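PDB 2JHP: core protein VP4 from Bluetongue virus, which caps viral messenger RNA as a multifunctional inner-core enzyme, with pockets that bind guanine and S-adenosyl-L-homocysteine. Local coordinates for residues I319-F324 with P354-T359; S302-H307 with R337-L342; P158-Y163 with T359-R364; L183-Y188 with E388-V393. All blocks are in the same frame, centred on the assembly; numbering follows the deposited sequence.

Contact 1: I319-F324 with P354-T359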
loop_
_atom_site.group_PDB
_atom_site.type_symbol
_atom_site.label_atom_id
_atom_site.label_comp_id
_atom_site.label_asym_id
_atom_site.label_seq_id
_atom_site.Cartn_x
_atom_site.Cartn_y
_atom_site.Cartn_z
ATOM N N ILE A 319 -11.791 23.421 26.060
ATOM C CA ILE A 319 -10.563 23.690 25.331
ATOM C C ILE A 319 -10.270 22.495 24.429
ATOM O O ILE A 319 -10.015 21.388 24.906
ATOM C CB ILE A 319 -9.393 23.959 26.288
ATOM C CG1 ILE A 319 -9.701 25.166 27.179
ATOM C CG2 ILE A 319 -8.119 24.195 25.504
ATOM C CD1 ILE A 319 -8.943 25.163 28.483
ATOM N N SER A 320 -10.314 22.720 23.121
ATOM C CA SER A 320 -10.285 21.614 22.176
ATOM C C SER A 320 -9.667 21.934 20.814
ATOM O O SER A 320 -9.551 23.092 20.418
ATOM C CB SER A 320 -11.710 21.078 21.971
ATOM O OG SER A 320 -11.722 19.984 21.063
ATOM N N THR A 321 -9.271 20.875 20.116
ATOM C CA THR A 321 -9.008 20.928 18.683
ATOM C C THR A 321 -10.154 20.187 17.973
ATOM O O THR A 321 -10.826 20.751 17.111
ATOM C CB THR A 321 -7.619 20.327 18.329
ATOM O OG1 THR A 321 -6.570 21.167 18.837
ATOM C CG2 THR A 321 -7.453 20.168 16.815
ATOM N N TYR A 322 -10.380 18.933 18.354
ATOM C CA TYR A 322 -11.522 18.174 17.847
ATOM C C TYR A 322 -12.255 17.473 18.980
ATOM O O TYR A 322 -11.681 17.210 20.031
ATOM C CB TYR A 322 -11.098 17.109 16.824
ATOM C CG TYR A 322 -10.343 17.589 15.600
ATOM C CD1 TYR A 322 -9.087 17.082 15.306
ATOM C CD2 TYR A 322 -10.898 18.524 14.719
ATOM C CE1 TYR A 322 -8.392 17.498 14.176
ATOM C CE2 TYR A 322 -10.210 18.950 13.592
ATOM C CZ TYR A 322 -8.959 18.432 13.325
ATOM O OH TYR A 322 -8.274 18.845 12.208
ATOM N N LEU A 323 -13.533 17.192 18.752
ATOM C CA LEU A 323 -14.278 16.236 19.558
ATOM C C LEU A 323 -14.782 15.146 18.619
ATOM O O LEU A 323 -15.380 15.435 17.576
ATOM C CB LEU A 323 -15.451 16.902 20.283
ATOM C CG LEU A 323 -15.177 18.076 21.230
ATOM C CD1 LEU A 323 -16.489 18.775 21.617
ATOM C CD2 LEU A 323 -14.417 17.649 22.475
ATOM N N PHE A 324 -14.517 13.890 18.956
ATOM C CA PHE A 324 -15.028 12.820 18.111
ATOM C C PHE A 324 -15.586 11.610 18.830
ATOM O O PHE A 324 -15.322 11.406 20.013
ATOM C CB PHE A 324 -14.024 12.400 17.035
ATOM C CG PHE A 324 -12.591 12.479 17.451
ATOM C CD1 PHE A 324 -12.141 11.829 18.590
ATOM C CD2 PHE A 324 -11.680 13.177 16.662
ATOM C CE1 PHE A 324 -10.798 11.887 18.957
ATOM C CE2 PHE A 324 -10.331 13.246 17.008
ATOM C CZ PHE A 324 -9.888 12.595 18.157
ATOM N N PRO A 354 -5.903 22.803 13.727
ATOM C CA PRO A 354 -5.838 24.065 14.480
ATOM C C PRO A 354 -5.451 23.868 15.948
ATOM O O PRO A 354 -5.934 22.936 16.599
ATOM C CB PRO A 354 -7.253 24.642 14.353
ATOM C CG PRO A 354 -8.108 23.540 13.883
ATOM C CD PRO A 354 -7.234 22.571 13.139
ATOM N N ASP A 355 -4.561 24.735 16.429
ATOM C CA ASP A 355 -4.156 24.822 17.838
ATOM C C ASP A 355 -5.373 24.676 18.743
ATOM O O ASP A 355 -6.452 25.176 18.416
ATOM C CB ASP A 355 -3.504 26.187 18.094
ATOM C CG ASP A 355 -2.128 26.077 18.735
ATOM O OD1 ASP A 355 -1.994 25.439 19.809
ATOM O OD2 ASP A 355 -1.170 26.646 18.158
ATOM N N ALA A 356 -5.215 23.997 19.876
ATOM C CA ALA A 356 -6.356 23.800 20.764
ATOM C C ALA A 356 -6.770 25.133 21.332
ATOM O O ALA A 356 -5.931 25.887 21.836
ATOM C CB ALA A 356 -6.044 22.811 21.871
ATOM N N SER A 357 -8.062 25.428 21.210
ATOM C CA SER A 357 -8.624 26.692 21.679
ATOM C C SER A 357 -9.973 26.514 22.379
ATOM O O SER A 357 -10.514 25.416 22.451
ATOM C CB SER A 357 -8.770 27.665 20.507
ATOM O OG SER A 357 -9.502 27.062 19.451
ATOM N N VAL A 358 -10.508 27.612 22.895
ATOM C CA VAL A 358 -11.795 27.585 23.571
ATOM C C VAL A 358 -12.905 27.427 22.536
ATOM O O VAL A 358 -12.958 28.167 21.560
ATOM C CB VAL A 358 -11.991 28.819 24.487
ATOM C CG1 VAL A 358 -11.731 30.130 23.731
ATOM C CG2 VAL A 358 -13.378 28.810 25.124
ATOM N N THR A 359 -13.765 26.434 22.749
ATOM C CA THR A 359 -14.777 26.046 21.777
ATOM C C THR A 359 -16.162 26.010 22.420
ATOM O O THR A 359 -16.332 25.508 23.537
ATOM C CB THR A 359 -14.457 24.650 21.170
ATOM O OG1 THR A 359 -13.086 24.596 20.753
ATOM C CG2 THR A 359 -15.346 24.359 19.974
HETATM O O HOH W 1 -9.042 24.750 18.204
#
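Ser320 and Ser357 form the hydrogen-bonded pair of a two-stranded antiparallel ladder, just before Thr321 and Tyr322, which both face Phe339 in a classic beta bulge. Through this bulge the chain passes from strand 315-320 into strand 322-324, an outermost strand of the methyltransferase-like sheet. Backbone bonds come first: Ser320 N gives a nearly straight bond to Ser357 O (2.8 Å, 171°), and Ser357 N returns one to Ser320 O (2.9 Å). Ser357 O also accepts from Thr359 OG1 at 3.2 Å, the two donors reaching it from opposite faces of the carbonyl plane. Among the side-chain bonds, Thr321 OG1 meets Pro354 O at 2.9 Å, nearly along the C=O axis; chi1 of -68° sets OG1 beside its own backbone N, where it meets both Pro354 O and Arg341 N. A water donates to Ser320 O (2.8 Å) and to Asp355 O and accepts from Ser357 OG, linking one segment to two residues of the other, while the Asp355 carboxylate is salt-bridged to Arg341. Apolar contact is sparse, with Ile319 CG2 standing 4.4 Å from Ala356 CB. Tyr322, whose hydroxyl bonds to His353, crosses Pro354 at about a right angle and brings OH to 4.0 Å from Pro354 CD.

Contact 2: S302-H307 with R337-L342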
loop_
_atom_site.group_PDB
_atom_site.type_symbol
_atom_site.label_atom_id
_atom_site.label_comp_id
_atom_site.label_asym_id
_atom_site.label_seq_id
_atom_site.Cartn_x
_atom_site.Cartn_y
_atom_site.Cartn_z
ATOM N N SER A 302 0.478 16.627 21.742
ATOM C CA SER A 302 -0.947 16.351 21.624
ATOM C C SER A 302 -1.537 15.836 22.925
ATOM O O SER A 302 -0.823 15.317 23.779
ATOM C CB SER A 302 -1.204 15.333 20.504
ATOM O OG SER A 302 -0.241 14.288 20.528
ATOM N N ALA A 303 -2.848 15.982 23.066
ATOM C CA ALA A 303 -3.550 15.483 24.235
ATOM C C ALA A 303 -4.855 14.834 23.818
ATOM O O ALA A 303 -5.505 15.276 22.863
ATOM C CB ALA A 303 -3.807 16.608 25.224
ATOM N N LEU A 304 -5.223 13.771 24.524
ATOM C CA LEU A 304 -6.554 13.186 24.376
ATOM C C LEU A 304 -7.276 13.172 25.725
ATOM O O LEU A 304 -6.878 12.451 26.644
ATOM C CB LEU A 304 -6.471 11.783 23.775
ATOM C CG LEU A 304 -7.730 11.247 23.086
ATOM C CD1 LEU A 304 -8.105 12.046 21.834
ATOM C CD2 LEU A 304 -7.511 9.802 22.725
ATOM N N ILE A 305 -8.327 13.978 25.837
ATOM C CA ILE A 305 -9.060 14.125 27.098
ATOM C C ILE A 305 -10.446 13.451 27.089
ATOM O O ILE A 305 -11.183 13.507 26.098
ATOM C CB ILE A 305 -9.219 15.632 27.496
ATOM C CG1 ILE A 305 -7.942 16.450 27.186
ATOM C CG2 ILE A 305 -9.670 15.770 28.959
ATOM C CD1 ILE A 305 -6.709 16.135 28.043
ATOM N N LYS A 306 -10.785 12.818 28.208
ATOM C CA LYS A 306 -12.124 12.283 28.443
ATOM C C LYS A 306 -13.160 13.395 28.299
ATOM O O LYS A 306 -12.957 14.506 28.792
ATOM C CB LYS A 306 -12.191 11.689 29.846
ATOM C CG LYS A 306 -13.286 10.672 30.064
ATOM C CD LYS A 306 -13.533 10.469 31.560
ATOM C CE LYS A 306 -13.842 9.019 31.894
ATOM N NZ LYS A 306 -14.768 8.417 30.906
ATOM N N HIS A 307 -14.263 13.105 27.620
ATOM C CA HIS A 307 -15.253 14.134 27.351
ATOM C C HIS A 307 -16.688 13.648 27.506
ATOM O O HIS A 307 -17.329 13.280 26.523
ATOM C CB HIS A 307 -15.052 14.699 25.944
ATOM C CG HIS A 307 -15.734 16.010 25.718
ATOM N ND1 HIS A 307 -17.009 16.105 25.204
ATOM C CD2 HIS A 307 -15.321 17.281 25.940
ATOM C CE1 HIS A 307 -17.349 17.379 25.114
ATOM N NE2 HIS A 307 -16.346 18.113 25.560
ATOM N N ARG A 337 -14.248 11.864 22.846
ATOM C CA ARG A 337 -12.854 12.135 23.179
ATOM C C ARG A 337 -12.457 13.497 22.646
ATOM O O ARG A 337 -12.864 13.901 21.554
ATOM C CB ARG A 337 -11.926 11.046 22.639
ATOM C CG ARG A 337 -12.046 9.711 23.353
ATOM C CD ARG A 337 -11.618 9.815 24.802
ATOM N NE ARG A 337 -12.104 8.686 25.587
ATOM C CZ ARG A 337 -11.911 8.534 26.896
ATOM N NH1 ARG A 337 -11.210 9.425 27.587
ATOM N NH2 ARG A 337 -12.408 7.474 27.516
ATOM N N ASN A 338 -11.684 14.211 23.448
ATOM C CA ASN A 338 -11.253 15.546 23.103
ATOM C C ASN A 338 -9.816 15.484 22.666
ATOM O O ASN A 338 -8.926 15.271 23.487
ATOM C CB ASN A 338 -11.397 16.476 24.309
ATOM C CG ASN A 338 -11.109 17.929 23.974
ATOM O OD1 ASN A 338 -11.191 18.787 24.841
ATOM N ND2 ASN A 338 -10.768 18.209 22.724
ATOM N N PHE A 339 -9.599 15.636 21.366
ATOM C CA PHE A 339 -8.250 15.722 20.844
ATOM C C PHE A 339 -7.771 17.173 20.850
ATOM O O PHE A 339 -8.484 18.082 20.401
ATOM C CB PHE A 339 -8.138 15.110 19.439
ATOM C CG PHE A 339 -6.798 15.336 18.797
ATOM C CD1 PHE A 339 -5.667 14.669 19.258
ATOM C CD2 PHE A 339 -6.659 16.243 17.755
ATOM C CE1 PHE A 339 -4.427 14.891 18.677
ATOM C CE2 PHE A 339 -5.424 16.470 17.171
ATOM C CZ PHE A 339 -4.307 15.796 17.630
ATOM N N MET A 340 -6.562 17.370 21.364
ATOM C CA MET A 340 -5.975 18.688 21.475
ATOM C C MET A 340 -4.630 18.666 20.763
ATOM O O MET A 340 -3.726 17.926 21.163
ATOM C CB MET A 340 -5.776 19.072 22.950
ATOM C CG MET A 340 -7.046 19.119 23.822
ATOM S SD MET A 340 -6.743 19.425 25.589
ATOM C CE MET A 340 -6.004 21.046 25.530
ATOM N N ARG A 341 -4.505 19.455 19.694
ATOM C CA ARG A 341 -3.221 19.625 19.017
ATOM C C ARG A 341 -2.503 20.795 19.661
ATOM O O ARG A 341 -3.033 21.908 19.735
ATOM C CB ARG A 341 -3.399 19.858 17.525
ATOM C CG ARG A 341 -2.124 19.558 16.716
ATOM C CD ARG A 341 -1.721 20.746 15.885
ATOM N NE ARG A 341 -1.070 21.764 16.690
ATOM C CZ ARG A 341 -1.098 23.065 16.437
ATOM N NH1 ARG A 341 -1.758 23.535 15.386
ATOM N NH2 ARG A 341 -0.465 23.900 17.246
ATOM N N LEU A 342 -1.303 20.527 20.153
ATOM C CA LEU A 342 -0.561 21.514 20.914
ATOM C C LEU A 342 0.752 21.869 20.224
ATOM O O LEU A 342 1.054 21.370 19.151
ATOM C CB LEU A 342 -0.294 20.984 22.328
ATOM C CG LEU A 342 -1.481 20.545 23.184
ATOM C CD1 LEU A 342 -1.004 19.786 24.418
ATOM C CD2 LEU A 342 -2.328 21.735 23.591
#
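Ile305 and Met340 meet on one face of the sheet, where Ile305 CG1 lies 3.6 Å from Met340 SD and Ala303 CB packs 3.9 Å from Met340 CB. The opposite face carries Leu304 and Phe339: Leu304 CD1 sits at the edge of the phenyl ring, 3.9 Å from Phe339 CB, and Ser302 CB approaches Phe339 CE1 to 3.7 Å. Between these layers the backbones run antiparallel, their axes at 158°, and the pairs Ala303-Met340 and Ile305-Asn338 each exchange two hydrogen bonds, the straightest from Ile305 N to Asn338 O (2.7 Å, 170°). This is the junction of strand 302-308 with the antiparallel strand 335-341 in a sheet of strand order 3-2-1-4-5-7-6, the hallmark of Rossmann-like methyltransferases. Toward the polar end, the Arg337 chain, bent at chi2, crosses Lys306 obliquely, and its NH1 lies 3.3 Å from Lys306 CB. Glu335 pairs with Lys306 and Asp265 with Arg337, whose NE also bonds to Gln326. The Lys306 side chain is about 6 Å from bound S-adenosyl-L-homocysteine. Lys306 NZ and Arg337 NH2 come within 4.2 Å of each other, and the flanking carboxylates probably offset these like charges beside the cofactor-product site.

Contact 3: P158-Y163 with T359-R364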
loop_
_atom_site.group_PDB
_atom_site.type_symbol
_atom_site.label_atom_id
_atom_site.label_comp_id
_atom_site.label_asym_id
_atom_site.label_seq_id
_atom_site.Cartn_x
_atom_site.Cartn_y
_atom_site.Cartn_z
ATOM N N PRO A 158 -15.863 11.786 11.292
ATOM C CA PRO A 158 -16.768 12.653 12.041
ATOM C C PRO A 158 -16.031 13.446 13.109
ATOM O O PRO A 158 -15.351 12.861 13.947
ATOM C CB PRO A 158 -17.708 11.666 12.730
ATOM C CG PRO A 158 -17.682 10.465 11.877
ATOM C CD PRO A 158 -16.338 10.391 11.255
ATOM N N LEU A 159 -16.176 14.767 13.078
ATOM C CA LEU A 159 -15.530 15.644 14.045
ATOM C C LEU A 159 -16.502 16.693 14.533
ATOM O O LEU A 159 -17.628 16.781 14.041
ATOM C CB LEU A 159 -14.349 16.366 13.404
ATOM C CG LEU A 159 -13.417 15.525 12.556
ATOM C CD1 LEU A 159 -12.525 16.413 11.648
ATOM C CD2 LEU A 159 -12.556 14.600 13.431
ATOM N N TYR A 160 -16.041 17.485 15.499
ATOM C CA TYR A 160 -16.745 18.667 15.967
ATOM C C TYR A 160 -15.775 19.790 16.328
ATOM O O TYR A 160 -14.842 19.591 17.115
ATOM C CB TYR A 160 -17.611 18.344 17.182
ATOM C CG TYR A 160 -18.479 19.509 17.619
ATOM C CD1 TYR A 160 -19.799 19.619 17.184
ATOM C CD2 TYR A 160 -17.983 20.498 18.463
ATOM C CE1 TYR A 160 -20.601 20.679 17.578
ATOM C CE2 TYR A 160 -18.774 21.560 18.859
ATOM C CZ TYR A 160 -20.088 21.646 18.414
ATOM O OH TYR A 160 -20.884 22.705 18.804
ATOM N N MET A 161 -16.003 20.958 15.724
ATOM C CA MET A 161 -15.484 22.241 16.214
ATOM C C MET A 161 -16.473 23.358 15.852
ATOM O O MET A 161 -17.693 23.120 15.745
ATOM C CB MET A 161 -14.075 22.584 15.682
ATOM C CG MET A 161 -13.309 21.476 14.973
ATOM S SD MET A 161 -13.148 21.775 13.203
ATOM C CE MET A 161 -11.568 22.628 13.115
ATOM N N GLU A 162 -15.920 24.568 15.666
ATOM C CA GLU A 162 -16.678 25.797 15.341
ATOM C C GLU A 162 -18.220 25.882 15.170
ATOM O O GLU A 162 -18.875 26.193 16.165
ATOM C CB GLU A 162 -15.882 26.756 14.412
ATOM C CG GLU A 162 -16.277 28.226 14.587
ATOM C CD GLU A 162 -15.088 29.183 14.574
ATOM O OE1 GLU A 162 -15.326 30.413 14.500
ATOM O OE2 GLU A 162 -13.921 28.717 14.647
ATOM N N TYR A 163 -18.858 25.643 14.007
ATOM C CA TYR A 163 -18.477 24.875 12.787
ATOM C C TYR A 163 -19.556 23.824 12.467
ATOM O O TYR A 163 -20.592 24.172 11.857
ATOM C CB TYR A 163 -17.068 24.266 12.814
ATOM N N THR A 359 -13.765 26.434 22.749
ATOM C CA THR A 359 -14.777 26.046 21.777
ATOM C C THR A 359 -16.162 26.010 22.420
ATOM O O THR A 359 -16.332 25.508 23.537
ATOM C CB THR A 359 -14.457 24.650 21.170
ATOM O OG1 THR A 359 -13.086 24.596 20.753
ATOM C CG2 THR A 359 -15.346 24.359 19.974
ATOM N N LYS A 360 -17.145 26.553 21.708
ATOM C CA LYS A 360 -18.542 26.431 22.105
ATOM C C LYS A 360 -19.065 25.128 21.535
ATOM O O LYS A 360 -18.742 24.773 20.401
ATOM C CB LYS A 360 -19.374 27.608 21.578
ATOM C CG LYS A 360 -20.776 27.704 22.179
ATOM C CD LYS A 360 -21.601 28.823 21.552
ATOM C CE LYS A 360 -22.397 28.345 20.336
ATOM N NZ LYS A 360 -23.590 29.215 20.073
ATOM N N VAL A 361 -19.869 24.418 22.320
ATOM C CA VAL A 361 -20.454 23.152 21.877
ATOM C C VAL A 361 -21.942 23.033 22.230
ATOM O O VAL A 361 -22.338 23.218 23.385
ATOM C CB VAL A 361 -19.611 21.917 22.355
ATOM C CG1 VAL A 361 -18.892 22.204 23.665
ATOM C CG2 VAL A 361 -20.456 20.657 22.457
ATOM N N VAL A 362 -22.759 22.754 21.215
ATOM C CA VAL A 362 -24.185 22.508 21.417
ATOM C C VAL A 362 -24.396 21.027 21.687
ATOM O O VAL A 362 -24.155 20.188 20.816
ATOM C CB VAL A 362 -25.070 22.933 20.209
ATOM C CG1 VAL A 362 -26.478 23.299 20.694
ATOM C CG2 VAL A 362 -24.466 24.115 19.439
ATOM N N SER A 363 -24.842 20.723 22.903
ATOM C CA SER A 363 -25.111 19.356 23.339
ATOM C C SER A 363 -25.822 18.523 22.279
ATOM O O SER A 363 -25.389 17.417 21.971
ATOM C CB SER A 363 -25.925 19.362 24.633
ATOM O OG SER A 363 -25.209 20.008 25.668
ATOM N N ARG A 364 -26.891 19.083 21.717
ATOM C CA ARG A 364 -27.738 18.426 20.718
ATOM C C ARG A 364 -26.983 17.823 19.520
ATOM O O ARG A 364 -27.326 16.729 19.057
ATOM C CB ARG A 364 -28.792 19.419 20.224
ATOM C CG ARG A 364 -29.476 19.034 18.918
ATOM C CD ARG A 364 -30.108 20.249 18.222
ATOM N NE ARG A 364 -31.208 20.831 18.988
ATOM C CZ ARG A 364 -31.116 21.908 19.767
ATOM N NH1 ARG A 364 -29.963 22.562 19.899
ATOM N NH2 ARG A 364 -32.199 22.342 20.411
#
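From Tyr160 to Glu162 the loop runs at 111° to the Thr359-Val362 strand, and the closest CA pair, Glu162 and Thr359, is 6.7 Å apart, too far for a strand pairing, so side chains make the join. Tyr160 carries most of it. Its CG is anti to the backbone N (chi1 -174°), and its CB points at the strand. The hydroxyl then bridges two alternate residues: it accepts from Val362 N, which reaches Tyr160 OH at 3.1 Å with an N-H...O angle of 156°, and donates weakly to Lys360 O, 3.4 Å from Tyr160 OH. Lys360 O lies in the ring plane at its edge, 3.6 Å from Tyr160 CE2. Val361, between the two gripped residues, is crossed by the ring, with Tyr160 CE2 3.6 Å from Val361 CB. Farther along the loop the touch is slight: Thr359 CG2 stands 4.3 Å from Met161 CA. Glu162 and Tyr163 are poorly ordered. Around the ring, Val366 and Met369 of helix 363-373 add apolar cover, while the backbone of Tyr160 bonds to Leu323. Thr359 and Val361 spend their backbone bonds on Cys318 and Tyr316 of strand 315-320, so the phenol engages the other edge of the strand, through the alternate residues Lys360 and Val362. The site is thus a strand-to-helix junction: Val362, whose N-H the tyrosine takes, is the N-cap position of helix 363-373, and the loop is hooked by one hydroxyl to the edge of a two-stranded antiparallel ladder.

Contact 4: L183-Y188 with E388-V393. With GUN (guanine), chain D.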
loop_
_atom_site.group_PDB
_atom_site.type_symbol
_atom_site.label_atom_id
_atom_site.label_comp_id
_atom_site.label_asym_id
_atom_site.label_seq_id
_atom_site.Cartn_x
_atom_site.Cartn_y
_atom_site.Cartn_z
ATOM N N LEU A 183 -6.243 3.906 22.705
ATOM C CA LEU A 183 -4.808 3.839 22.467
ATOM C C LEU A 183 -4.479 3.489 21.018
ATOM O O LEU A 183 -3.530 4.028 20.464
ATOM C CB LEU A 183 -4.132 2.851 23.424
ATOM C CG LEU A 183 -4.289 3.042 24.944
ATOM C CD1 LEU A 183 -3.827 1.801 25.667
ATOM C CD2 LEU A 183 -3.559 4.283 25.471
ATOM N N ASP A 184 -5.277 2.624 20.399
ATOM C CA ASP A 184 -5.046 2.212 19.011
ATOM C C ASP A 184 -4.899 3.339 18.000
ATOM O O ASP A 184 -4.003 3.285 17.154
ATOM C CB ASP A 184 -6.144 1.279 18.526
ATOM C CG ASP A 184 -5.895 -0.144 18.896
ATOM O OD1 ASP A 184 -4.773 -0.457 19.339
ATOM O OD2 ASP A 184 -6.836 -0.952 18.745
ATOM N N TYR A 185 -5.790 4.338 18.057
ATOM C CA TYR A 185 -5.704 5.457 17.125
ATOM C C TYR A 185 -4.855 6.646 17.601
ATOM O O TYR A 185 -4.419 7.453 16.789
ATOM C CB TYR A 185 -7.093 5.901 16.695
ATOM C CG TYR A 185 -7.909 6.565 17.769
ATOM C CD1 TYR A 185 -7.689 7.894 18.122
ATOM C CD2 TYR A 185 -8.934 5.876 18.411
ATOM C CE1 TYR A 185 -8.449 8.505 19.107
ATOM C CE2 TYR A 185 -9.698 6.479 19.384
ATOM C CZ TYR A 185 -9.454 7.796 19.728
ATOM O OH TYR A 185 -10.221 8.407 20.693
ATOM N N ILE A 186 -4.636 6.783 18.901
ATOM C CA ILE A 186 -3.862 7.927 19.376
ATOM C C ILE A 186 -2.360 7.639 19.431
ATOM O O ILE A 186 -1.564 8.532 19.187
ATOM C CB ILE A 186 -4.391 8.487 20.736
ATOM C CG1 ILE A 186 -3.921 9.932 20.977
ATOM C CG2 ILE A 186 -3.991 7.575 21.898
ATOM C CD1 ILE A 186 -4.526 10.990 20.055
ATOM N N VAL A 187 -1.974 6.404 19.750
ATOM C CA VAL A 187 -0.551 6.048 19.862
ATOM C C VAL A 187 0.050 5.786 18.479
ATOM O O VAL A 187 -0.335 4.834 17.800
ATOM C CB VAL A 187 -0.317 4.815 20.775
ATOM C CG1 VAL A 187 1.181 4.451 20.846
ATOM C CG2 VAL A 187 -0.883 5.044 22.177
ATOM N N TYR A 188 0.977 6.644 18.063
ATOM C CA TYR A 188 1.722 6.441 16.800
ATOM C C TYR A 188 3.175 6.960 16.809
ATOM O O TYR A 188 4.092 6.216 16.513
ATOM C CB TYR A 188 0.959 7.004 15.589
ATOM C CG TYR A 188 1.794 7.005 14.329
ATOM C CD1 TYR A 188 2.167 5.795 13.699
ATOM C CD2 TYR A 188 2.241 8.198 13.766
ATOM C CE1 TYR A 188 2.936 5.776 12.561
ATOM C CE2 TYR A 188 3.027 8.183 12.610
ATOM C CZ TYR A 188 3.361 6.961 12.026
ATOM O OH TYR A 188 4.125 6.926 10.882
ATOM N N GLU A 388 -5.695 7.722 10.769
ATOM C CA GLU A 388 -5.167 8.358 9.562
ATOM C C GLU A 388 -5.255 9.881 9.612
ATOM O O GLU A 388 -4.398 10.590 9.073
ATOM C CB GLU A 388 -5.914 7.859 8.333
ATOM C CG GLU A 388 -5.686 6.371 8.008
ATOM C CD GLU A 388 -6.707 5.795 7.022
ATOM O OE1 GLU A 388 -7.750 6.447 6.770
ATOM O OE2 GLU A 388 -6.460 4.683 6.496
ATOM N N HIS A 389 -6.294 10.389 10.263
ATOM C CA HIS A 389 -6.500 11.811 10.292
ATOM C C HIS A 389 -5.551 12.491 11.263
ATOM O O HIS A 389 -5.070 13.600 11.010
ATOM C CB HIS A 389 -7.950 12.165 10.605
ATOM C CG HIS A 389 -8.239 13.622 10.449
ATOM N ND1 HIS A 389 -8.640 14.418 11.499
ATOM C CD2 HIS A 389 -8.115 14.444 9.377
ATOM C CE1 HIS A 389 -8.787 15.661 11.074
ATOM N NE2 HIS A 389 -8.467 15.704 9.792
ATOM N N LEU A 390 -5.285 11.824 12.375
ATOM C CA LEU A 390 -4.424 12.387 13.394
ATOM C C LEU A 390 -2.948 12.369 12.980
ATOM O O LEU A 390 -2.203 13.307 13.296
ATOM C CB LEU A 390 -4.635 11.680 14.737
ATOM C CG LEU A 390 -6.014 11.880 15.403
ATOM C CD1 LEU A 390 -6.106 11.123 16.706
ATOM C CD2 LEU A 390 -6.369 13.357 15.640
ATOM N N HIS A 391 -2.551 11.337 12.233
ATOM C CA HIS A 391 -1.146 10.992 12.088
ATOM C C HIS A 391 -0.575 11.108 10.673
ATOM O O HIS A 391 0.581 10.754 10.458
ATOM C CB HIS A 391 -0.895 9.574 12.651
ATOM C CG HIS A 391 -1.311 9.414 14.080
ATOM N ND1 HIS A 391 -0.777 10.174 15.093
ATOM C CD2 HIS A 391 -2.207 8.585 14.662
ATOM C CE1 HIS A 391 -1.330 9.826 16.239
ATOM N NE2 HIS A 391 -2.200 8.860 16.005
ATOM N N ILE A 392 -1.375 11.579 9.721
ATOM C CA ILE A 392 -0.909 11.783 8.341
ATOM C C ILE A 392 -1.000 13.266 8.010
ATOM O O ILE A 392 -2.016 13.917 8.276
ATOM C CB ILE A 392 -1.768 10.995 7.314
ATOM C CG1 ILE A 392 -1.482 9.497 7.393
ATOM C CG2 ILE A 392 -1.552 11.506 5.888
ATOM C CD1 ILE A 392 -2.561 8.617 6.766
ATOM N N VAL A 393 0.063 13.807 7.433
ATOM C CA VAL A 393 0.006 15.172 6.943
ATOM C C VAL A 393 -0.827 15.209 5.670
ATOM O O VAL A 393 -0.546 14.513 4.697
ATOM C CB VAL A 393 1.406 15.779 6.691
ATOM C CG1 VAL A 393 1.281 17.280 6.428
ATOM C CG2 VAL A 393 2.314 15.524 7.888
HETATM N N9 GUN D . -6.588 0.352 11.263
HETATM C C8 GUN D . -5.647 -0.358 10.633
HETATM N N7 GUN D . -4.519 -0.336 11.346
HETATM C C5 GUN D . -4.741 0.386 12.438
HETATM C C6 GUN D . -3.932 0.733 13.517
HETATM O O6 GUN D . -2.762 0.349 13.572
HETATM N N1 GUN D . -4.484 1.524 14.538
HETATM C C2 GUN D . -5.833 1.937 14.417
HETATM N N2 GUN D . -6.375 2.688 15.358
HETATM N N3 GUN D . -6.590 1.580 13.363
HETATM C C4 GUN D . -6.066 0.821 12.386
#
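Tyr188 lays its CB over one face of the His391 imidazole, 3.5 Å from the ring centroid and almost on the ring normal, a CH-pi contact; CB of neighbouring Leu390 lies over the centre of the opposite face. The tyrosine ring itself is turned obliquely, its plane at 46° to the imidazole with centroids 5.2 Å apart, and the two side chains slide past each other in opposite directions, bringing Tyr188 CD2 to 3.6 Å from His391 CB. In His391 chi1 of -57° puts CG anti to the carbonyl carbon; the ring's NE2 donates to Tyr185 O at 2.7 Å, the oxygen lying near the ring plane and the N-H...O angle bent to 138°. ND1 is bonded to Arg350, so both ring nitrogens are engaged. The histidine thus joins the last turn of helix 178-186, which ends as Val187 leaves helical geometry, to the end region of helix 380-391; both helices contribute residues to a guanine pocket. In this pocket Asp184 O takes bonds from both N2 (3.0 Å) and N1 (3.2 Å) of the base, Asn141 and Arg214 hold it too, and the Asp184 carboxylate is salt-bridged to Lys383. Leu390 fills the apolar side, with one methyl serving two neighbours: CD1 is 3.7 Å from Ile186 CD1 and lies at the edge of the Tyr185 ring, 3.9 Å from Tyr185 CD1.

Following the chain, 158-163 and 183-188 come first and wait nearly 200 residues for their partners, 359-364 and 388-393. Contacts 3 and 4 therefore cross, each closing a long loop. Contacts 1 and 2 both lie within both of these loops, each closing one of about 30 residues, and cross each other, since 302-307, 319-324, 337-342 and 354-359 alternate. Contact 2 joins strands of the main sheet, and contact 1 ties the two-stranded ladder, strands 315-320 and 357-362, to 322-324, an outermost strand of that sheet; it shares Thr359 with contact 3. Contact 4 packs helices 178-186 and 380-391 beside that sheet, Phe339 CD2 reaching Leu390 CD2 at 3.6 Å.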